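Local coordinates for oxidoreductase, NAD-binding/iron-sulfur cluster-binding protein (Nitratireductor pacificus pht-3B, PDB 6ZXU) that is a cobalamin- and iron-sulfur-dependent reductive dehalogenase of catabolic type, probably removing halogen from organohalides with electrons relayed through two [4Fe-4S] clusters, at residues G396-Y406 with S482-A493; T301-V311 with K559-I567. All coordinates share one frame; numbering follows the deposited sequence.

Contact 1 of 2, residues G396-Y406 with S482-A493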
loop_
_atom_site.group_PDB
_atom_site.type_symbol
_atom_site.label_atom_id
_atom_site.label_comp_id
_atom_site.label_asym_id
_atom_site.label_seq_id
_atom_site.Cartn_x
_atom_site.Cartn_y
_atom_site.Cartn_z
ATOM N N GLY A 396 11.545 3.621 -7.787
ATOM C CA GLY A 396 12.945 4.010 -7.814
ATOM C C GLY A 396 13.817 2.779 -7.940
ATOM O O GLY A 396 13.432 1.692 -7.611
ATOM N N ILE A 397 15.065 2.980 -8.302
ATOM C CA ILE A 397 16.010 1.942 -8.559
ATOM C C ILE A 397 17.357 2.267 -7.949
ATOM O O ILE A 397 17.812 3.424 -8.032
ATOM C CB ILE A 397 16.214 1.767 -10.120
ATOM C CG1 ILE A 397 14.858 1.530 -10.795
ATOM C CG2 ILE A 397 17.165 0.594 -10.369
ATOM C CD1 ILE A 397 14.868 1.698 -12.276
ATOM N N CYS A 398 17.941 1.312 -7.297
ATOM C CA CYS A 398 19.285 1.427 -6.691
ATOM C C CYS A 398 20.067 0.146 -6.892
ATOM O O CYS A 398 19.523 -0.890 -7.236
ATOM C CB CYS A 398 19.227 1.862 -5.201
ATOM S SG CYS A 398 18.561 0.651 -4.052
ATOM N N ARG A 399 21.391 0.199 -6.671
ATOM C CA ARG A 399 22.154 -1.041 -6.506
ATOM C C ARG A 399 21.807 -1.765 -5.218
ATOM O O ARG A 399 21.723 -1.156 -4.155
ATOM C CB ARG A 399 23.661 -0.724 -6.505
ATOM C CG ARG A 399 24.079 -0.304 -7.872
ATOM C CD ARG A 399 25.595 -0.424 -8.148
ATOM N NE ARG A 399 25.795 -0.401 -9.621
ATOM C CZ ARG A 399 25.875 -1.495 -10.397
ATOM N NH1 ARG A 399 25.834 -2.728 -9.881
ATOM N NH2 ARG A 399 26.069 -1.341 -11.703
ATOM N N ALA A 400 21.658 -3.065 -5.309
ATOM C CA ALA A 400 21.392 -3.934 -4.154
ATOM C C ALA A 400 22.713 -4.283 -3.509
ATOM O O ALA A 400 23.354 -5.271 -3.862
ATOM C CB ALA A 400 20.656 -5.207 -4.595
ATOM N N GLU A 401 23.140 -3.479 -2.572
ATOM C CA GLU A 401 24.409 -3.671 -1.949
ATOM C C GLU A 401 24.380 -4.827 -0.984
ATOM O O GLU A 401 23.334 -5.187 -0.465
ATOM C CB GLU A 401 24.866 -2.391 -1.325
ATOM C CG GLU A 401 24.876 -1.255 -2.325
ATOM C CD GLU A 401 25.411 0.039 -1.743
ATOM O OE1 GLU A 401 26.473 -0.017 -1.082
ATOM O OE2 GLU A 401 24.767 1.127 -1.936
ATOM N N PRO A 402 25.509 -5.509 -0.789
ATOM C CA PRO A 402 25.466 -6.748 0.002
ATOM C C PRO A 402 24.971 -6.547 1.396
ATOM O O PRO A 402 24.260 -7.419 1.939
ATOM C CB PRO A 402 26.958 -7.275 -0.009
ATOM C CG PRO A 402 27.471 -6.669 -1.286
ATOM C CD PRO A 402 26.836 -5.324 -1.444
ATOM N N TRP A 403 25.263 -5.395 1.974
ATOM C CA TRP A 403 24.852 -5.182 3.348
ATOM C C TRP A 403 23.309 -4.967 3.459
ATOM O O TRP A 403 22.833 -4.815 4.582
ATOM C CB TRP A 403 25.605 -3.975 3.971
ATOM C CG TRP A 403 25.585 -2.744 3.127
ATOM C CD1 TRP A 403 26.457 -2.415 2.130
ATOM C CD2 TRP A 403 24.646 -1.690 3.181
ATOM N NE1 TRP A 403 26.110 -1.207 1.588
ATOM C CE2 TRP A 403 24.982 -0.775 2.218
ATOM C CE3 TRP A 403 23.496 -1.443 3.966
ATOM C CZ2 TRP A 403 24.266 0.410 2.037
ATOM C CZ3 TRP A 403 22.825 -0.292 3.788
ATOM C CH2 TRP A 403 23.208 0.629 2.834
ATOM N N MET A 404 22.599 -4.849 2.333
ATOM C CA MET A 404 21.110 -4.687 2.323
ATOM C C MET A 404 20.392 -6.079 2.418
ATOM O O MET A 404 19.214 -6.144 2.727
ATOM C CB MET A 404 20.650 -4.007 1.050
ATOM C CG MET A 404 21.154 -2.574 0.879
ATOM S SD MET A 404 20.602 -1.947 -0.701
ATOM C CE MET A 404 21.180 -0.258 -0.634
ATOM N N TYR A 405 21.128 -7.179 2.185
ATOM C CA TYR A 405 20.606 -8.508 2.363
ATOM C C TYR A 405 20.776 -8.937 3.793
ATOM O O TYR A 405 21.780 -8.625 4.438
ATOM C CB TYR A 405 21.302 -9.505 1.427
ATOM C CG TYR A 405 21.074 -9.316 -0.053
ATOM C CD1 TYR A 405 21.719 -8.314 -0.754
ATOM C CD2 TYR A 405 20.254 -10.159 -0.748
ATOM C CE1 TYR A 405 21.538 -8.165 -2.116
ATOM C CE2 TYR A 405 20.074 -10.037 -2.119
ATOM C CZ TYR A 405 20.714 -9.073 -2.805
ATOM O OH TYR A 405 20.547 -8.963 -4.141
ATOM N N TYR A 406 19.824 -9.680 4.311
ATOM C CA TYR A 406 19.987 -10.332 5.601
ATOM C C TYR A 406 21.160 -11.319 5.577
ATOM O O TYR A 406 21.558 -11.815 4.533
ATOM C CB TYR A 406 18.743 -11.101 5.992
ATOM C CG TYR A 406 17.531 -10.262 6.332
ATOM C CD1 TYR A 406 17.458 -9.606 7.539
ATOM C CD2 TYR A 406 16.431 -10.216 5.468
ATOM C CE1 TYR A 406 16.339 -8.828 7.822
ATOM C CE2 TYR A 406 15.329 -9.474 5.747
ATOM C CZ TYR A 406 15.287 -8.793 6.917
ATOM O OH TYR A 406 14.141 -8.083 7.251
ATOM N N SER A 482 10.913 -11.733 2.756
ATOM C CA SER A 482 11.962 -10.884 2.171
ATOM C C SER A 482 13.310 -11.429 2.543
ATOM O O SER A 482 13.532 -11.837 3.705
ATOM C CB SER A 482 11.911 -9.435 2.697
ATOM O OG SER A 482 10.801 -8.720 2.219
ATOM N N GLU A 483 14.253 -11.289 1.636
ATOM C CA GLU A 483 15.656 -11.501 1.962
ATOM C C GLU A 483 16.496 -10.213 2.041
ATOM O O GLU A 483 17.691 -10.271 2.241
ATOM C CB GLU A 483 16.220 -12.538 1.015
ATOM C CG GLU A 483 15.607 -13.878 1.393
ATOM C CD GLU A 483 16.079 -15.088 0.560
ATOM O OE1 GLU A 483 16.660 -14.932 -0.511
ATOM O OE2 GLU A 483 15.809 -16.211 1.010
ATOM N N VAL A 484 15.861 -9.031 1.815
ATOM C CA VAL A 484 16.524 -7.749 1.904
ATOM C C VAL A 484 15.768 -6.889 2.921
ATOM O O VAL A 484 14.585 -7.072 3.115
ATOM C CB VAL A 484 16.622 -6.997 0.581
ATOM C CG1 VAL A 484 17.335 -7.844 -0.439
ATOM C CG2 VAL A 484 15.283 -6.552 0.043
ATOM N N ILE A 485 16.501 -6.006 3.584
ATOM C CA ILE A 485 15.912 -4.961 4.406
ATOM C C ILE A 485 15.524 -3.804 3.510
ATOM O O ILE A 485 16.374 -3.239 2.791
ATOM C CB ILE A 485 16.868 -4.536 5.473
ATOM C CG1 ILE A 485 17.349 -5.790 6.200
ATOM C CG2 ILE A 485 16.216 -3.520 6.395
ATOM C CD1 ILE A 485 18.663 -5.575 6.925
ATOM N N HIS A 486 14.262 -3.402 3.525
ATOM C CA HIS A 486 13.795 -2.431 2.567
ATOM C C HIS A 486 14.329 -1.048 2.827
ATOM O O HIS A 486 14.614 -0.331 1.889
ATOM C CB HIS A 486 12.280 -2.343 2.528
ATOM C CG HIS A 486 11.616 -3.586 2.016
ATOM N ND1 HIS A 486 10.386 -3.564 1.415
ATOM C CD2 HIS A 486 12.007 -4.867 2.012
ATOM C CE1 HIS A 486 10.035 -4.794 1.073
ATOM N NE2 HIS A 486 10.977 -5.609 1.469
ATOM N N ASN A 487 14.462 -0.668 4.073
ATOM C CA ASN A 487 14.815 0.720 4.371
ATOM C C ASN A 487 15.977 1.292 3.599
ATOM O O ASN A 487 15.854 2.387 3.037
ATOM C CB ASN A 487 15.041 0.891 5.867
ATOM C CG ASN A 487 13.793 0.512 6.642
ATOM O OD1 ASN A 487 13.300 -0.605 6.510
ATOM N ND2 ASN A 487 13.341 1.389 7.456
ATOM N N PRO A 488 17.156 0.630 3.623
ATOM C CA PRO A 488 18.302 1.272 2.945
ATOM C C PRO A 488 18.115 1.364 1.438
ATOM O O PRO A 488 18.592 2.300 0.826
ATOM C CB PRO A 488 19.436 0.336 3.301
ATOM C CG PRO A 488 18.875 -0.907 3.708
ATOM C CD PRO A 488 17.552 -0.594 4.326
ATOM N N ALA A 489 17.344 0.432 0.858
ATOM C CA ALA A 489 16.957 0.551 -0.538
ATOM C C ALA A 489 16.026 1.714 -0.812
ATOM O O ALA A 489 16.212 2.437 -1.789
ATOM C CB ALA A 489 16.372 -0.749 -1.008
ATOM N N ILE A 490 15.064 1.966 0.051
ATOM C CA ILE A 490 14.207 3.164 -0.063
ATOM C C ILE A 490 15.097 4.427 -0.024
ATOM O O ILE A 490 14.909 5.342 -0.818
ATOM C CB ILE A 490 13.136 3.239 1.036
ATOM C CG1 ILE A 490 12.199 2.034 0.930
ATOM C CG2 ILE A 490 12.337 4.506 0.935
ATOM C CD1 ILE A 490 11.422 1.835 2.227
ATOM N N LEU A 491 16.083 4.438 0.881
ATOM C CA LEU A 491 16.985 5.607 0.999
ATOM C C LEU A 491 17.857 5.773 -0.254
ATOM O O LEU A 491 17.913 6.861 -0.800
ATOM C CB LEU A 491 17.861 5.451 2.174
ATOM C CG LEU A 491 18.755 6.642 2.412
ATOM C CD1 LEU A 491 18.003 7.849 2.958
ATOM C CD2 LEU A 491 19.855 6.234 3.387
ATOM N N MET A 492 18.518 4.720 -0.669
ATOM C CA MET A 492 19.437 4.773 -1.849
ATOM C C MET A 492 18.736 4.987 -3.179
ATOM O O MET A 492 19.264 5.620 -4.066
ATOM C CB MET A 492 20.292 3.544 -1.943
ATOM C CG MET A 492 21.362 3.404 -0.841
ATOM S SD MET A 492 22.320 4.956 -0.643
ATOM C CE MET A 492 22.558 4.638 1.109
ATOM N N ALA A 493 17.489 4.541 -3.297
ATOM C CA ALA A 493 16.634 4.789 -4.491
ATOM C C ALA A 493 16.022 6.152 -4.524
ATOM O O ALA A 493 15.364 6.484 -5.490
ATOM C CB ALA A 493 15.566 3.704 -4.590
#

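Contact 2 of 2, residues T301-V311 with K559-I567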
loop_
_atom_site.group_PDB
_atom_site.type_symbol
_atom_site.label_atom_id
_atom_site.label_comp_id
_atom_site.label_asym_id
_atom_site.label_seq_id
_atom_site.Cartn_x
_atom_site.Cartn_y
_atom_site.Cartn_z
ATOM N N THR A 301 22.067 11.681 5.634
ATOM C CA THR A 301 22.473 11.179 6.910
ATOM C C THR A 301 23.666 10.269 6.669
ATOM O O THR A 301 23.753 9.645 5.589
ATOM C CB THR A 301 21.317 10.378 7.608
ATOM O OG1 THR A 301 20.669 9.452 6.685
ATOM C CG2 THR A 301 20.292 11.305 8.148
ATOM N N LEU A 302 24.531 10.146 7.654
ATOM C CA LEU A 302 25.760 9.362 7.480
ATOM C C LEU A 302 25.551 7.862 7.300
ATOM O O LEU A 302 24.810 7.243 8.035
ATOM C CB LEU A 302 26.652 9.592 8.679
ATOM C CG LEU A 302 28.075 9.075 8.661
ATOM C CD1 LEU A 302 28.878 9.638 7.499
ATOM C CD2 LEU A 302 28.678 9.474 10.005
ATOM N N VAL A 303 26.127 7.294 6.251
ATOM C CA VAL A 303 26.130 5.841 6.002
ATOM C C VAL A 303 27.621 5.424 5.877
ATOM O O VAL A 303 28.369 5.925 5.006
ATOM C CB VAL A 303 25.365 5.489 4.713
ATOM C CG1 VAL A 303 25.402 3.991 4.416
ATOM C CG2 VAL A 303 23.930 5.979 4.819
ATOM N N VAL A 304 28.052 4.566 6.771
ATOM C CA VAL A 304 29.470 4.075 6.758
ATOM C C VAL A 304 29.409 2.600 6.388
ATOM O O VAL A 304 29.325 1.738 7.254
ATOM C CB VAL A 304 30.107 4.285 8.144
ATOM C CG1 VAL A 304 31.611 3.923 8.078
ATOM C CG2 VAL A 304 29.907 5.730 8.620
ATOM N N ARG A 305 29.479 2.318 5.086
ATOM C CA ARG A 305 29.242 0.976 4.604
ATOM C C ARG A 305 30.206 -0.046 5.179
ATOM O O ARG A 305 29.805 -1.193 5.494
ATOM C CB ARG A 305 29.346 0.926 3.112
ATOM C CG ARG A 305 28.223 1.635 2.405
ATOM C CD ARG A 305 28.587 1.825 0.955
ATOM N NE ARG A 305 27.423 2.194 0.227
ATOM C CZ ARG A 305 26.861 3.392 0.300
ATOM N NH1 ARG A 305 27.333 4.352 1.101
ATOM N NH2 ARG A 305 25.767 3.589 -0.390
ATOM N N GLN A 306 31.476 0.334 5.387
ATOM C CA GLN A 306 32.424 -0.636 5.939
ATOM C C GLN A 306 32.129 -0.999 7.374
ATOM O O GLN A 306 32.643 -1.992 7.853
ATOM C CB GLN A 306 33.859 -0.141 5.821
ATOM C CG GLN A 306 34.329 -0.154 4.416
ATOM C CD GLN A 306 35.804 0.288 4.331
ATOM O OE1 GLN A 306 36.088 1.460 4.261
ATOM N NE2 GLN A 306 36.670 -0.624 4.483
ATOM N N GLU A 307 31.261 -0.253 8.063
ATOM C CA GLU A 307 30.945 -0.560 9.442
ATOM C C GLU A 307 29.529 -1.180 9.630
ATOM O O GLU A 307 29.097 -1.378 10.750
ATOM C CB GLU A 307 31.069 0.681 10.272
ATOM C CG GLU A 307 32.504 1.209 10.309
ATOM C CD GLU A 307 32.701 2.533 11.131
ATOM O OE1 GLU A 307 33.727 3.308 10.921
ATOM O OE2 GLU A 307 31.802 2.845 11.986
ATOM N N ILE A 308 28.813 -1.432 8.545
ATOM C CA ILE A 308 27.469 -1.964 8.654
ATOM C C ILE A 308 27.533 -3.503 8.676
ATOM O O ILE A 308 27.881 -4.084 7.683
ATOM C CB ILE A 308 26.562 -1.492 7.497
ATOM C CG1 ILE A 308 26.399 -0.005 7.480
ATOM C CG2 ILE A 308 25.218 -2.161 7.631
ATOM C CD1 ILE A 308 25.711 0.556 6.244
ATOM N N GLN A 309 27.148 -4.121 9.768
ATOM C CA GLN A 309 27.081 -5.568 9.825
ATOM C C GLN A 309 25.736 -6.058 9.339
ATOM O O GLN A 309 24.704 -5.406 9.535
ATOM C CB GLN A 309 27.263 -6.078 11.206
ATOM C CG GLN A 309 28.590 -5.852 11.811
ATOM C CD GLN A 309 28.579 -6.309 13.309
ATOM O OE1 GLN A 309 28.958 -5.561 14.207
ATOM N NE2 GLN A 309 28.121 -7.511 13.566
ATOM N N ARG A 310 25.742 -7.190 8.638
ATOM C CA ARG A 310 24.519 -7.871 8.205
ATOM C C ARG A 310 23.894 -8.635 9.428
ATOM O O ARG A 310 24.588 -9.053 10.335
ATOM C CB ARG A 310 24.794 -8.779 7.001
ATOM C CG ARG A 310 25.048 -8.000 5.739
ATOM C CD ARG A 310 25.559 -8.863 4.624
ATOM N NE ARG A 310 24.568 -9.853 4.216
ATOM C CZ ARG A 310 24.785 -10.799 3.332
ATOM N NH1 ARG A 310 25.970 -10.935 2.812
ATOM N NH2 ARG A 310 23.863 -11.681 3.050
ATOM N N VAL A 311 22.568 -8.674 9.444
ATOM C CA VAL A 311 21.732 -9.078 10.575
ATOM C C VAL A 311 21.010 -10.373 10.184
ATOM O O VAL A 311 20.560 -10.516 8.996
ATOM C CB VAL A 311 20.648 -7.957 10.854
ATOM C CG1 VAL A 311 19.873 -8.289 12.088
ATOM C CG2 VAL A 311 21.368 -6.613 11.000
ATOM N N LYS A 559 19.729 12.237 16.779
ATOM C CA LYS A 559 20.142 11.072 16.040
ATOM C C LYS A 559 21.384 10.452 16.709
ATOM O O LYS A 559 22.176 11.135 17.346
ATOM C CB LYS A 559 20.433 11.410 14.600
ATOM C CG LYS A 559 19.183 11.647 13.768
ATOM C CD LYS A 559 19.506 12.151 12.366
ATOM C CE LYS A 559 19.712 13.648 12.409
ATOM N NZ LYS A 559 20.141 14.135 11.082
ATOM N N VAL A 560 21.535 9.148 16.563
ATOM C CA VAL A 560 22.644 8.369 17.059
ATOM C C VAL A 560 23.221 7.525 15.904
ATOM O O VAL A 560 22.598 7.354 14.838
ATOM C CB VAL A 560 22.252 7.420 18.224
ATOM C CG1 VAL A 560 21.797 8.214 19.434
ATOM C CG2 VAL A 560 21.155 6.427 17.851
ATOM N N MET A 561 24.421 7.011 16.133
ATOM C CA MET A 561 24.968 5.993 15.236
ATOM C C MET A 561 24.445 4.640 15.699
ATOM O O MET A 561 24.389 4.362 16.899
ATOM C CB MET A 561 26.542 6.023 15.302
ATOM C CG MET A 561 27.192 7.281 14.755
ATOM S SD MET A 561 26.604 7.809 13.143
ATOM C CE MET A 561 27.218 6.492 12.107
ATOM N N PHE A 562 24.127 3.809 14.737
ATOM C CA PHE A 562 23.573 2.484 14.975
ATOM C C PHE A 562 24.060 1.626 13.816
ATOM O O PHE A 562 23.729 1.907 12.694
ATOM C CB PHE A 562 21.997 2.582 14.976
ATOM C CG PHE A 562 21.276 1.273 15.119
ATOM C CD1 PHE A 562 20.899 0.508 14.005
ATOM C CD2 PHE A 562 20.981 0.776 16.368
ATOM C CE1 PHE A 562 20.318 -0.701 14.166
ATOM C CE2 PHE A 562 20.399 -0.457 16.525
ATOM C CZ PHE A 562 20.036 -1.184 15.405
ATOM N N ASN A 563 24.853 0.585 14.115
ATOM C CA ASN A 563 25.307 -0.409 13.151
ATOM C C ASN A 563 25.826 0.270 11.920
ATOM O O ASN A 563 25.523 -0.131 10.790
ATOM C CB ASN A 563 24.207 -1.398 12.785
ATOM C CG ASN A 563 24.716 -2.588 11.937
ATOM O OD1 ASN A 563 25.886 -2.947 11.983
ATOM N ND2 ASN A 563 23.847 -3.186 11.223
ATOM N N GLY A 564 26.678 1.306 12.116
ATOM C CA GLY A 564 27.306 1.965 10.998
ATOM C C GLY A 564 26.607 3.080 10.292
ATOM O O GLY A 564 27.089 3.573 9.298
ATOM N N TYR A 565 25.397 3.464 10.722
ATOM C CA TYR A 565 24.673 4.557 10.094
ATOM C C TYR A 565 23.980 5.429 11.123
ATOM O O TYR A 565 23.644 5.011 12.172
ATOM C CB TYR A 565 23.681 4.063 9.009
ATOM C CG TYR A 565 22.748 2.967 9.502
ATOM C CD1 TYR A 565 23.089 1.634 9.408
ATOM C CD2 TYR A 565 21.576 3.280 10.037
ATOM C CE1 TYR A 565 22.282 0.647 9.904
ATOM C CE2 TYR A 565 20.728 2.329 10.499
ATOM C CZ TYR A 565 21.060 1.014 10.419
ATOM O OH TYR A 565 20.214 0.062 10.889
ATOM N N GLU A 566 23.716 6.659 10.716
ATOM C CA GLU A 566 23.081 7.677 11.515
ATOM C C GLU A 566 21.532 7.522 11.365
ATOM O O GLU A 566 20.989 7.443 10.246
ATOM C CB GLU A 566 23.496 9.055 10.983
ATOM C CG GLU A 566 22.817 10.253 11.622
ATOM C CD GLU A 566 23.238 11.608 10.995
ATOM O OE1 GLU A 566 23.884 11.661 9.885
ATOM O OE2 GLU A 566 22.833 12.634 11.604
ATOM N N ILE A 567 20.836 7.555 12.486
ATOM C CA ILE A 567 19.414 7.300 12.505
ATOM C C ILE A 567 18.825 7.839 13.811
ATOM O O ILE A 567 19.526 8.009 14.793
ATOM C CB ILE A 567 19.199 5.767 12.350
ATOM C CG1 ILE A 567 17.774 5.511 11.849
ATOM C CG2 ILE A 567 19.574 5.009 13.603
ATOM C CD1 ILE A 567 17.566 4.201 11.193
HETATM O O HOH W 1 21.686 7.193 7.595
HETATM O O HOH W 2 27.580 -3.506 14.406
#

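Contact 1 of 2, residues G396-Y406 with S482-A493
Met-404 and Tyr-406 both set CG beside the backbone N (chi1 -64° and -69°), which carries the Met-404 thioether along helix 486-492 and lays the Tyr-406 ring on Ile-485. Beyond CG the Met-404 chain is extended. Its CG slides past the ring of Pro-488, and its CE ends 3.7 Å from Met-492 CG, whose own chain is bent. Trp-403 CZ3, on the six-membered ring, lies 3.5 Å from Pro-488 CB, while CG of Met-404 sits over one indole face. Indole NE1 donates to Glu-401 OE1, an oxygen shared with Arg-305. Ile-485 CG1 lies over one face of the Tyr-406 ring, 3.9 Å from its centroid, and Val-484 CG1 makes the matching CH-pi contact with Tyr-405. Tyr-405 and Val-484 are also paired through a single beta bridge, flanked by two bonds: Ile-485 N donates to Met-404 O at 2.8 Å, and Tyr-406 N to Glu-483 O at 3.0 Å. Residues at the bridge line the cobalamin pocket: Tyr-406 OH and His-486 N each hydrogen-bond the cofactor. At the other end Cys-398 CB packs 3.8 Å from Met-492 CB, with SG against Ala-489. Strand 394-399, at the edge of the four-stranded antiparallel sheet, thus meets the end of helix 486-492, which also packs on strand 422-429 through Ala-489 and Ile-490, with Ala-493 just beyond the helix end doing the same, while Val-484 reaches strand 514-521.

Contact 2 of 2, residues T301-V311 with K559-I567
Leu-302 lays CD2 against the bent thioether end of Met-561, 3.9 Å from CE, on a beta hairpin whose type I' turn runs from Phe-562 to Tyr-565. The loop 301-311 runs alongside this hairpin, which belongs to the ferredoxin-like dicluster region, and is bound at three places. Glu-566 N donates to Leu-302 O, and Val-304 N to Gly-564 O at 2.9 Å, forming a single bridge between Val-303 and Tyr-565. The extended Glu-566 side chain reaches across to the loop, where OE1 takes the N-H of Leu-302 on its anti lone pair at 2.8 Å; OE1 also meets Arg-717, and OE2 is salt-bridged to Lys-559. Such partners would favour a charged carboxylate. Ile-308 CG1 approaches the edge of the Tyr-565 ring, whose OH hydrogen-bonds cobalamin. A water accepts a hydrogen bond from Thr-301 OG1 and donates to Leu-302 O and Glu-566 O. At the turn, the Asn-563 side chain has CG anti to the backbone N (chi1 -171°), and its amide grips both polar backbone atoms of Gln-309: OD1 accepts from N at 2.8 Å, while ND2 donates to O at 2.9 Å, in the carbonyl plane and nearly straight (175°).

Contact 1 is nested along the chain within the loop closed by contact 2: 301-311 comes first, then 396-406 and 482-493, and the hairpin 559-567 last. Their centres lie 14 Å apart, on the same side of the chain's centre. The two touch directly, Arg-305 NE forming a salt bridge with Glu-401 OE1 and Arg-310 NH2 probably bonding Tyr-406 O. Loop 301-311 therefore ties the segment that follows edge strand 394-399 to the hairpin of the iron-sulfur region. Both contacts contribute residues to the cobalamin pocket, so cobalamin is contacted from both the sheet-and-helix part and the iron-sulfur hairpin.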